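Side-chain contacts in GTP-binding protein (Pyrococcus horikoshii, PDB 1WXQ), which probably binds GTP as an Obg-type GTPase carrying a TGS domain, may hydrolyse nucleotide, and has no established cellular role: residues E129-L134 with E240-I245; D97-A102 with D139-G144; R311-L316 with V342-K347. One frame throughout, in Å; residues are numbered along the deposited sequence.

Contact 1 of 3, residues E129-L134 with E240-I245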
loop_
_atom_site.group_PDB
_atom_site.type_symbol
_atom_site.label_atom_id
_atom_site.label_comp_id
_atom_site.label_asym_id
_atom_site.label_seq_id
_atom_site.Cartn_x
_atom_site.Cartn_y
_atom_site.Cartn_z
ATOM N N GLU A 129 -1.748 -17.826 12.456
ATOM C CA GLU A 129 -1.318 -18.990 11.707
ATOM C C GLU A 129 -1.768 -18.853 10.232
ATOM O O GLU A 129 -1.157 -19.416 9.329
ATOM C CB GLU A 129 -1.886 -20.334 12.274
ATOM C CG GLU A 129 -1.482 -20.602 13.728
ATOM C CD GLU A 129 -0.063 -21.134 13.884
ATOM O OE1 GLU A 129 0.191 -22.271 13.424
ATOM O OE2 GLU A 129 0.791 -20.427 14.474
ATOM N N ASP A 130 -2.831 -18.085 10.000
ATOM C CA ASP A 130 -3.306 -17.853 8.636
ATOM C C ASP A 130 -2.400 -16.814 8.027
ATOM O O ASP A 130 -2.269 -16.733 6.811
ATOM C CB ASP A 130 -4.729 -17.293 8.611
ATOM C CG ASP A 130 -5.779 -18.313 9.010
ATOM O OD1 ASP A 130 -5.882 -19.365 8.343
ATOM O OD2 ASP A 130 -6.514 -18.053 9.991
ATOM N N ILE A 131 -1.791 -15.998 8.881
ATOM C CA ILE A 131 -0.898 -14.944 8.413
ATOM C C ILE A 131 0.326 -15.626 7.850
ATOM O O ILE A 131 0.795 -15.304 6.756
ATOM C CB ILE A 131 -0.479 -14.012 9.569
ATOM C CG1 ILE A 131 -1.721 -13.357 10.167
ATOM C CG2 ILE A 131 0.475 -12.941 9.081
ATOM C CD1 ILE A 131 -1.405 -12.359 11.250
ATOM N N GLU A 132 0.835 -16.585 8.607
ATOM C CA GLU A 132 2.000 -17.321 8.173
ATOM C C GLU A 132 1.666 -18.128 6.917
ATOM O O GLU A 132 2.492 -18.232 6.011
ATOM C CB GLU A 132 2.487 -18.242 9.284
ATOM C CG GLU A 132 3.962 -18.108 9.538
ATOM C CD GLU A 132 4.650 -19.441 9.612
ATOM O OE1 GLU A 132 4.273 -20.255 10.493
ATOM O OE2 GLU A 132 5.564 -19.669 8.784
ATOM N N PHE A 133 0.457 -18.681 6.854
ATOM C CA PHE A 133 0.056 -19.453 5.685
ATOM C C PHE A 133 0.260 -18.617 4.436
ATOM O O PHE A 133 1.034 -18.990 3.554
ATOM C CB PHE A 133 -1.417 -19.877 5.757
ATOM C CG PHE A 133 -1.896 -20.606 4.518
ATOM C CD1 PHE A 133 -1.637 -21.960 4.342
ATOM C CD2 PHE A 133 -2.562 -19.921 3.506
ATOM C CE1 PHE A 133 -2.031 -22.632 3.170
ATOM C CE2 PHE A 133 -2.962 -20.582 2.325
ATOM C CZ PHE A 133 -2.692 -21.944 2.161
ATOM N N LEU A 134 -0.443 -17.488 4.366
ATOM C CA LEU A 134 -0.349 -16.570 3.221
ATOM C C LEU A 134 1.121 -16.266 2.893
ATOM O O LEU A 134 1.555 -16.304 1.740
ATOM C CB LEU A 134 -1.070 -15.260 3.549
ATOM C CG LEU A 134 -1.820 -14.544 2.422
ATOM C CD1 LEU A 134 -1.871 -13.064 2.752
ATOM C CD2 LEU A 134 -1.137 -14.750 1.079
ATOM N N GLU A 240 3.341 -7.677 15.430
ATOM C CA GLU A 240 4.102 -6.451 15.235
ATOM C C GLU A 240 5.583 -6.701 15.510
ATOM O O GLU A 240 6.442 -5.895 15.146
ATOM C CB GLU A 240 3.547 -5.304 16.087
ATOM C CG GLU A 240 2.101 -4.893 15.700
ATOM C CD GLU A 240 1.832 -3.379 15.822
ATOM O OE1 GLU A 240 2.228 -2.767 16.841
ATOM O OE2 GLU A 240 1.214 -2.798 14.905
ATOM N N LYS A 241 5.887 -7.828 16.140
ATOM C CA LYS A 241 7.278 -8.169 16.385
ATOM C C LYS A 241 7.832 -8.789 15.103
ATOM O O LYS A 241 9.033 -8.711 14.830
ATOM C CB LYS A 241 7.404 -9.172 17.528
ATOM C CG LYS A 241 7.396 -8.555 18.904
ATOM C CD LYS A 241 7.996 -9.525 19.903
ATOM C CE LYS A 241 8.238 -8.869 21.257
ATOM N NZ LYS A 241 9.058 -9.745 22.140
ATOM N N ARG A 242 6.943 -9.394 14.315
ATOM C CA ARG A 242 7.324 -10.041 13.057
ATOM C C ARG A 242 7.369 -9.103 11.859
ATOM O O ARG A 242 7.509 -9.555 10.727
ATOM C CB ARG A 242 6.367 -11.190 12.736
ATOM C CG ARG A 242 6.356 -12.277 13.785
ATOM C CD ARG A 242 5.426 -13.437 13.412
ATOM N NE ARG A 242 5.928 -14.228 12.290
ATOM C CZ ARG A 242 5.499 -14.115 11.036
ATOM N NH1 ARG A 242 4.550 -13.236 10.732
ATOM N NH2 ARG A 242 6.011 -14.889 10.086
ATOM N N GLY A 243 7.245 -7.802 12.098
ATOM C CA GLY A 243 7.288 -6.853 11.000
ATOM C C GLY A 243 5.951 -6.604 10.319
ATOM O O GLY A 243 5.907 -6.188 9.151
ATOM N N TYR A 244 4.863 -6.851 11.045
ATOM C CA TYR A 244 3.516 -6.645 10.518
ATOM C C TYR A 244 2.728 -5.612 11.304
ATOM O O TYR A 244 2.757 -5.599 12.531
ATOM C CB TYR A 244 2.720 -7.945 10.545
ATOM C CG TYR A 244 3.002 -8.884 9.406
ATOM C CD1 TYR A 244 2.637 -8.557 8.093
ATOM C CD2 TYR A 244 3.609 -10.115 9.637
ATOM C CE1 TYR A 244 2.865 -9.437 7.044
ATOM C CE2 TYR A 244 3.849 -11.002 8.596
ATOM C CZ TYR A 244 3.474 -10.663 7.300
ATOM O OH TYR A 244 3.696 -11.551 6.265
ATOM N N ILE A 245 2.024 -4.749 10.583
ATOM C CA ILE A 245 1.170 -3.746 11.199
ATOM C C ILE A 245 -0.230 -4.357 11.311
ATOM O O ILE A 245 -0.801 -4.781 10.307
ATOM C CB ILE A 245 1.075 -2.489 10.322
ATOM C CG1 ILE A 245 2.436 -1.792 10.277
ATOM C CG2 ILE A 245 -0.038 -1.581 10.838
ATOM C CD1 ILE A 245 2.460 -0.557 9.386
#
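The guanidinium group of Arg242 is gripped by two carboxylates as it reaches helix 127-147: NH2 forms a salt bridge with Glu135, one turn along from Ile131, and NH1 forms another with Glu239 on helix 229-241. The arginine chain is extended at chi2 and bends at chi3 (70°), which brings NH2 to 3.9 Å from Glu132 CG. It is therefore the aliphatic part of Glu132 that meets Arg242, at an oblique approach, with the two side chains crossing at about a right angle. The carboxylate of Glu132 is turned elsewhere; its OE2 lies 5.0 Å from Arg242 NH2 and pairs instead with Arg136. Next to these polar groups lies an apolar contact. With chi1 of Ile131 at -60°, CG1 lies beside the backbone nitrogen and CG2 takes the position anti to it; this methyl sits over one face of the Tyr244 ring in a CH-pi contact, 4.3 Å from the centroid and 24° off the ring normal. It is offset toward the rim, with CE2 of the ring 3.9 Å from Ile131 CG2. NH1 of Arg242 lies in the plane of the same ring, at its edge, and Tyr244 OH hydrogen-bonds to Glu135, so that Arg242 and Tyr244 use the two carboxylate oxygens of one glutamate. Ile131 and Tyr244 also touch Ile219 of strand 217-222, which ties this helix of the G domain to the mixed sheet of that domain. With Glu135 and Glu239 nearby, the charge of Arg242 is probably well balanced, while the buried isoleucine and tyrosine ring provide the apolar part of the join.

Contact 2 of 3, residues D97-A102 with D139-G144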
loop_
_atom_site.group_PDB
_atom_site.type_symbol
_atom_site.label_atom_id
_atom_site.label_comp_id
_atom_site.label_asym_id
_atom_site.label_seq_id
_atom_site.Cartn_x
_atom_site.Cartn_y
_atom_site.Cartn_z
ATOM N N ASP A 97 -3.551 -14.583 -8.681
ATOM C CA ASP A 97 -2.497 -13.931 -9.449
ATOM C C ASP A 97 -3.080 -12.546 -9.717
ATOM O O ASP A 97 -2.733 -11.864 -10.687
ATOM C CB ASP A 97 -2.187 -14.650 -10.767
ATOM C CG ASP A 97 -3.345 -14.629 -11.749
ATOM O OD1 ASP A 97 -4.234 -15.506 -11.643
ATOM O OD2 ASP A 97 -3.366 -13.740 -12.630
ATOM N N ASP A 98 -4.010 -12.167 -8.840
ATOM C CA ASP A 98 -4.643 -10.860 -8.878
ATOM C C ASP A 98 -3.721 -9.973 -8.045
ATOM O O ASP A 98 -3.799 -8.753 -8.099
ATOM C CB ASP A 98 -6.025 -10.891 -8.209
ATOM C CG ASP A 98 -6.999 -11.820 -8.906
ATOM O OD1 ASP A 98 -7.078 -11.761 -10.150
ATOM O OD2 ASP A 98 -7.695 -12.592 -8.206
ATOM N N LEU A 99 -2.848 -10.614 -7.271
ATOM C CA LEU A 99 -1.910 -9.915 -6.400
ATOM C C LEU A 99 -0.579 -9.617 -7.087
ATOM O O LEU A 99 0.176 -8.759 -6.642
ATOM C CB LEU A 99 -1.664 -10.754 -5.141
ATOM C CG LEU A 99 -0.825 -12.027 -5.294
ATOM C CD1 LEU A 99 0.653 -11.682 -5.266
ATOM C CD2 LEU A 99 -1.150 -12.986 -4.161
ATOM N N ARG A 100 -0.305 -10.334 -8.171
ATOM C CA ARG A 100 0.940 -10.190 -8.934
ATOM C C ARG A 100 1.504 -8.767 -9.042
ATOM O O ARG A 100 2.695 -8.561 -8.862
ATOM C CB ARG A 100 0.741 -10.780 -10.341
ATOM C CG ARG A 100 1.963 -10.742 -11.251
ATOM C CD ARG A 100 1.629 -11.281 -12.632
ATOM N NE ARG A 100 1.184 -12.676 -12.590
ATOM C CZ ARG A 100 1.986 -13.710 -12.336
ATOM N NH1 ARG A 100 3.280 -13.506 -12.103
ATOM N NH2 ARG A 100 1.497 -14.945 -12.311
HETATM N N MSE A 101 0.649 -7.790 -9.331
HETATM C CA MSE A 101 1.085 -6.403 -9.488
HETATM C C MSE A 101 0.815 -5.510 -8.289
HETATM O O MSE A 101 0.995 -4.295 -8.350
HETATM C CB MSE A 101 0.426 -5.783 -10.722
HETATM C CG MSE A 101 0.929 -6.336 -12.050
HETATM SE SE MSE A 101 2.854 -6.162 -12.198
HETATM C CE MSE A 101 3.036 -4.286 -11.727
ATOM N N ALA A 102 0.388 -6.108 -7.191
ATOM C CA ALA A 102 0.092 -5.334 -6.002
ATOM C C ALA A 102 1.327 -4.675 -5.411
ATOM O O ALA A 102 2.379 -5.282 -5.333
ATOM C CB ALA A 102 -0.563 -6.235 -4.954
ATOM N N ASP A 139 5.951 -16.499 -0.731
ATOM C CA ASP A 139 7.376 -16.775 -0.702
ATOM C C ASP A 139 7.770 -17.874 -1.663
ATOM O O ASP A 139 8.708 -17.710 -2.429
ATOM C CB ASP A 139 7.804 -17.156 0.708
ATOM C CG ASP A 139 8.140 -15.949 1.546
ATOM O OD1 ASP A 139 7.713 -14.830 1.166
ATOM O OD2 ASP A 139 8.828 -16.114 2.580
ATOM N N TYR A 140 7.062 -18.997 -1.638
ATOM C CA TYR A 140 7.418 -20.082 -2.535
ATOM C C TYR A 140 7.046 -19.791 -3.978
ATOM O O TYR A 140 7.711 -20.259 -4.904
ATOM C CB TYR A 140 6.800 -21.392 -2.049
ATOM C CG TYR A 140 7.587 -21.925 -0.887
ATOM C CD1 TYR A 140 7.601 -21.248 0.332
ATOM C CD2 TYR A 140 8.418 -23.037 -1.033
ATOM C CE1 TYR A 140 8.425 -21.658 1.373
ATOM C CE2 TYR A 140 9.251 -23.453 0.004
ATOM C CZ TYR A 140 9.253 -22.765 1.198
ATOM O OH TYR A 140 10.092 -23.175 2.218
ATOM N N TRP A 141 6.009 -18.987 -4.178
ATOM C CA TRP A 141 5.582 -18.621 -5.535
ATOM C C TRP A 141 6.731 -17.905 -6.314
ATOM O O TRP A 141 7.039 -18.280 -7.445
ATOM C CB TRP A 141 4.315 -17.785 -5.428
ATOM C CG TRP A 141 4.019 -16.962 -6.649
ATOM C CD1 TRP A 141 3.894 -17.404 -7.936
ATOM C CD2 TRP A 141 3.813 -15.538 -6.691
ATOM N NE1 TRP A 141 3.625 -16.344 -8.778
ATOM C CE2 TRP A 141 3.568 -15.191 -8.043
ATOM C CE3 TRP A 141 3.809 -14.524 -5.716
ATOM C CZ2 TRP A 141 3.323 -13.874 -8.448
ATOM C CZ3 TRP A 141 3.565 -13.204 -6.122
ATOM C CH2 TRP A 141 3.325 -12.896 -7.477
ATOM N N ILE A 142 7.298 -16.863 -5.679
ATOM C CA ILE A 142 8.468 -16.111 -6.118
ATOM C C ILE A 142 9.693 -17.017 -6.252
ATOM O O ILE A 142 10.450 -16.958 -7.210
ATOM C CB ILE A 142 8.744 -15.012 -5.091
ATOM C CG1 ILE A 142 7.444 -14.291 -4.727
ATOM C CG2 ILE A 142 9.708 -13.969 -5.689
ATOM C CD1 ILE A 142 7.694 -12.884 -4.179
ATOM N N TYR A 143 9.895 -17.852 -5.217
ATOM C CA TYR A 143 11.023 -18.775 -5.245
ATOM C C TYR A 143 10.929 -19.735 -6.432
ATOM O O TYR A 143 11.912 -20.047 -7.091
ATOM C CB TYR A 143 11.024 -19.559 -3.932
ATOM C CG TYR A 143 11.809 -20.814 -4.086
ATOM C CD1 TYR A 143 13.200 -20.766 -4.084
ATOM C CD2 TYR A 143 11.161 -22.047 -4.155
ATOM C CE1 TYR A 143 13.937 -21.940 -4.132
ATOM C CE2 TYR A 143 11.897 -23.221 -4.212
ATOM C CZ TYR A 143 13.279 -23.170 -4.204
ATOM O OH TYR A 143 14.021 -24.335 -4.226
ATOM N N GLY A 144 9.760 -20.286 -6.722
ATOM C CA GLY A 144 9.657 -21.235 -7.803
ATOM C C GLY A 144 9.995 -20.577 -9.129
ATOM O O GLY A 144 10.603 -21.203 -9.989
#
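The apolar part of this contact joins Leu99 to Trp141, whose six-membered ring receives the leucine methyl CD1 obliquely, 3.4 Å from CZ3 and 3.7 Å from CH2 of the indole. Trp141 has CG anti to its backbone nitrogen (chi1 160°), which carries the indole off helix 127-147 toward the loop. Leu99 and Arg100 occupy the first two positions of a type I turn closed by the hydrogen bond from Ala102 N to Leu99 O, so consecutive side chains address the same indole. The turn lies in the loop between strands 68-77 and 104-110, the region that in Ras-like GTPases contains switch II; residues 80-94 of this loop are not modelled. The second kind of contact is edge packing of the Arg100 guanidinium against the indole. The arginine chain bends at chi3 (-61°), and NH1 comes to the indole edge, in the ring plane, 3.7 Å from Trp141 CZ2. In turn, CZ2 lies over a face of the guanidinium, with the two planes 72° apart. Were Trp141 exchanged for an alanine, the Leu99 methyl and the Arg100 guanidinium would probably both lose their shared partner on the helix. Ile175 touches both Arg100 and Trp141, while Lys215 hydrogen-bonds to the carbonyl oxygens of Arg100 and Ala102.

Contact 3 of 3, residues R311-L316 with V342-K347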
loop_
_atom_site.group_PDB
_atom_site.type_symbol
_atom_site.label_atom_id
_atom_site.label_comp_id
_atom_site.label_asym_id
_atom_site.label_seq_id
_atom_site.Cartn_x
_atom_site.Cartn_y
_atom_site.Cartn_z
ATOM N N ARG A 311 -2.479 3.429 6.536
ATOM C CA ARG A 311 -1.203 2.842 6.949
ATOM C C ARG A 311 -0.506 2.195 5.776
ATOM O O ARG A 311 0.726 2.176 5.718
ATOM C CB ARG A 311 -1.386 1.822 8.093
ATOM C CG ARG A 311 -1.791 2.443 9.436
ATOM C CD ARG A 311 -0.742 3.460 9.960
ATOM N NE ARG A 311 0.487 2.812 10.409
ATOM C CZ ARG A 311 0.608 2.145 11.558
ATOM N NH1 ARG A 311 -0.421 2.042 12.387
ATOM N NH2 ARG A 311 1.756 1.564 11.868
ATOM N N VAL A 312 -1.283 1.671 4.830
ATOM C CA VAL A 312 -0.676 1.057 3.648
ATOM C C VAL A 312 -0.002 2.123 2.763
ATOM O O VAL A 312 1.160 1.996 2.382
ATOM C CB VAL A 312 -1.711 0.319 2.773
ATOM C CG1 VAL A 312 -1.033 -0.165 1.506
ATOM C CG2 VAL A 312 -2.328 -0.848 3.526
ATOM N N VAL A 313 -0.753 3.175 2.463
ATOM C CA VAL A 313 -0.308 4.277 1.613
ATOM C C VAL A 313 0.821 5.141 2.171
ATOM O O VAL A 313 1.865 5.311 1.525
ATOM C CB VAL A 313 -1.513 5.211 1.274
ATOM C CG1 VAL A 313 -1.072 6.350 0.369
ATOM C CG2 VAL A 313 -2.615 4.403 0.598
ATOM N N PHE A 314 0.592 5.682 3.366
ATOM C CA PHE A 314 1.530 6.575 4.045
ATOM C C PHE A 314 2.681 5.914 4.810
ATOM O O PHE A 314 3.757 6.485 4.939
ATOM C CB PHE A 314 0.761 7.459 5.027
ATOM C CG PHE A 314 -0.347 8.249 4.399
ATOM C CD1 PHE A 314 -0.122 9.002 3.236
ATOM C CD2 PHE A 314 -1.617 8.257 4.974
ATOM C CE1 PHE A 314 -1.153 9.754 2.650
ATOM C CE2 PHE A 314 -2.659 9.003 4.405
ATOM C CZ PHE A 314 -2.425 9.756 3.236
ATOM N N ASP A 315 2.452 4.717 5.331
ATOM C CA ASP A 315 3.475 4.037 6.107
ATOM C C ASP A 315 4.195 2.937 5.353
ATOM O O ASP A 315 5.391 3.051 5.084
ATOM C CB ASP A 315 2.853 3.456 7.368
ATOM C CG ASP A 315 3.880 3.080 8.386
ATOM O OD1 ASP A 315 4.967 2.620 7.978
ATOM O OD2 ASP A 315 3.596 3.232 9.594
ATOM N N LEU A 316 3.482 1.861 5.031
ATOM C CA LEU A 316 4.098 0.754 4.306
ATOM C C LEU A 316 4.853 1.286 3.103
ATOM O O LEU A 316 6.063 1.216 3.030
ATOM C CB LEU A 316 3.048 -0.221 3.784
ATOM C CG LEU A 316 2.721 -1.576 4.394
ATOM C CD1 LEU A 316 2.351 -2.505 3.232
ATOM C CD2 LEU A 316 3.899 -2.155 5.166
ATOM N N VAL A 342 -2.927 16.281 -7.263
ATOM C CA VAL A 342 -2.160 15.783 -6.135
ATOM C C VAL A 342 -1.503 14.482 -6.545
ATOM O O VAL A 342 -2.128 13.637 -7.185
ATOM C CB VAL A 342 -3.058 15.483 -4.914
ATOM C CG1 VAL A 342 -4.157 14.503 -5.307
ATOM C CG2 VAL A 342 -2.223 14.899 -3.789
ATOM N N PHE A 343 -0.246 14.312 -6.164
ATOM C CA PHE A 343 0.451 13.079 -6.491
ATOM C C PHE A 343 1.058 12.402 -5.267
ATOM O O PHE A 343 1.588 13.052 -4.359
ATOM C CB PHE A 343 1.526 13.349 -7.548
ATOM C CG PHE A 343 0.959 13.682 -8.904
ATOM C CD1 PHE A 343 0.428 12.686 -9.715
ATOM C CD2 PHE A 343 0.906 15.002 -9.348
ATOM C CE1 PHE A 343 -0.151 12.999 -10.954
ATOM C CE2 PHE A 343 0.328 15.326 -10.584
ATOM C CZ PHE A 343 -0.200 14.323 -11.385
ATOM N N LEU A 344 0.928 11.084 -5.234
ATOM C CA LEU A 344 1.488 10.282 -4.167
ATOM C C LEU A 344 2.943 10.046 -4.594
ATOM O O LEU A 344 3.209 9.321 -5.555
ATOM C CB LEU A 344 0.734 8.949 -4.071
ATOM C CG LEU A 344 -0.670 8.816 -3.449
ATOM C CD1 LEU A 344 -1.097 7.357 -3.247
ATOM C CD2 LEU A 344 -0.666 9.566 -2.123
HETATM N N MSE A 345 3.874 10.692 -3.903
HETATM C CA MSE A 345 5.293 10.545 -4.191
HETATM C C MSE A 345 5.951 9.673 -3.121
HETATM O O MSE A 345 5.561 9.706 -1.958
HETATM C CB MSE A 345 5.981 11.911 -4.186
HETATM C CG MSE A 345 5.330 12.942 -5.088
HETATM SE SE MSE A 345 5.095 12.237 -6.856
HETATM C CE MSE A 345 6.964 12.200 -7.387
ATOM N N LYS A 346 6.956 8.906 -3.519
ATOM C CA LYS A 346 7.670 8.094 -2.573
ATOM C C LYS A 346 8.614 8.984 -1.803
ATOM O O LYS A 346 9.216 9.905 -2.338
ATOM C CB LYS A 346 8.460 7.043 -3.352
ATOM C CG LYS A 346 9.398 6.237 -2.452
ATOM C CD LYS A 346 8.693 5.045 -1.801
ATOM C CE LYS A 346 9.613 4.268 -0.855
ATOM N NZ LYS A 346 8.932 3.064 -0.384
ATOM N N LYS A 347 8.739 8.793 -0.492
ATOM C CA LYS A 347 9.626 9.669 0.281
ATOM C C LYS A 347 11.023 9.504 -0.313
ATOM O O LYS A 347 11.451 8.384 -0.623
ATOM C CB LYS A 347 9.616 9.311 1.782
ATOM C CG LYS A 347 8.294 9.640 2.497
ATOM C CD LYS A 347 8.365 9.398 4.011
ATOM C CE LYS A 347 7.182 10.039 4.785
ATOM N NZ LYS A 347 5.797 9.484 4.507
#
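Val313 places CG1 anti to its backbone nitrogen (chi1 -179°), and Leu344 holds CG anti to its carbonyl carbon (chi1 -76°); these two settings aim the valine methyl at the forked end of the leucine. CG1 of Val313 meets Leu344 CD1 at 3.8 Å and Leu344 CD2 at 4.1 Å, so a single methyl faces both branches, and the side chains cross at about a right angle. The second meeting is electrostatic rather than bonded. The otherwise extended chain of Lys347 bends at its last torsion, bringing NZ to 3.7 Å from Phe314 O, too long for a hydrogen bond. Lys346 also reaches across, its NZ hydrogen-bonding to Leu317 O just beyond the segment, so two ammonium groups approach carbonyls where helix 305-316 finishes, an end whose partial negative charge would probably welcome them. This last turn is widened: Leu316 N bonds to Arg311 O at 2.9 Å in a pi-type turn, while Asp315 N makes a weak bond to the same oxygen. A salt bridge from Arg311 NE to Asp315 OD2, 3.2 Å long and on the anti side of the carboxylate but tilted 29° out of its plane, staples the turn along another flank of the helix. Phe314 packs edge-to-face with Phe386. Leu319 touches both Val313 and Leu344, and its strand 319-325 pairs antiparallel with 343-346, an outer strand of the ubiquitin-like TGS sheet. Val312 meanwhile packs on strand 104-110 and Arg311 on strand 245-249, which sets the helix between the G-domain sheet and the TGS sheet.

Overall arrangement
Contacts 1 and 2 share helix 127-147, one near its start and the other farther along; their centres are 17 Å apart and they do not touch. The joint between contacts 1 and 3 is direct: Ile245 CD1 packs 3.3 Å from Arg311 NH2, although the centres lie 22 Å apart. Contact 2 stays separate from contact 3, with nearest atoms about 9 Å away. Contacts 1 and 2 belong to the G domain, whereas contact 3 links it to the TGS domain. Asp130 of the 129-134 segment, next to Ile131 on the helix, forms a salt bridge with Lys8 of the presumed P-loop, consistent with contact 1 lying near the nucleotide site.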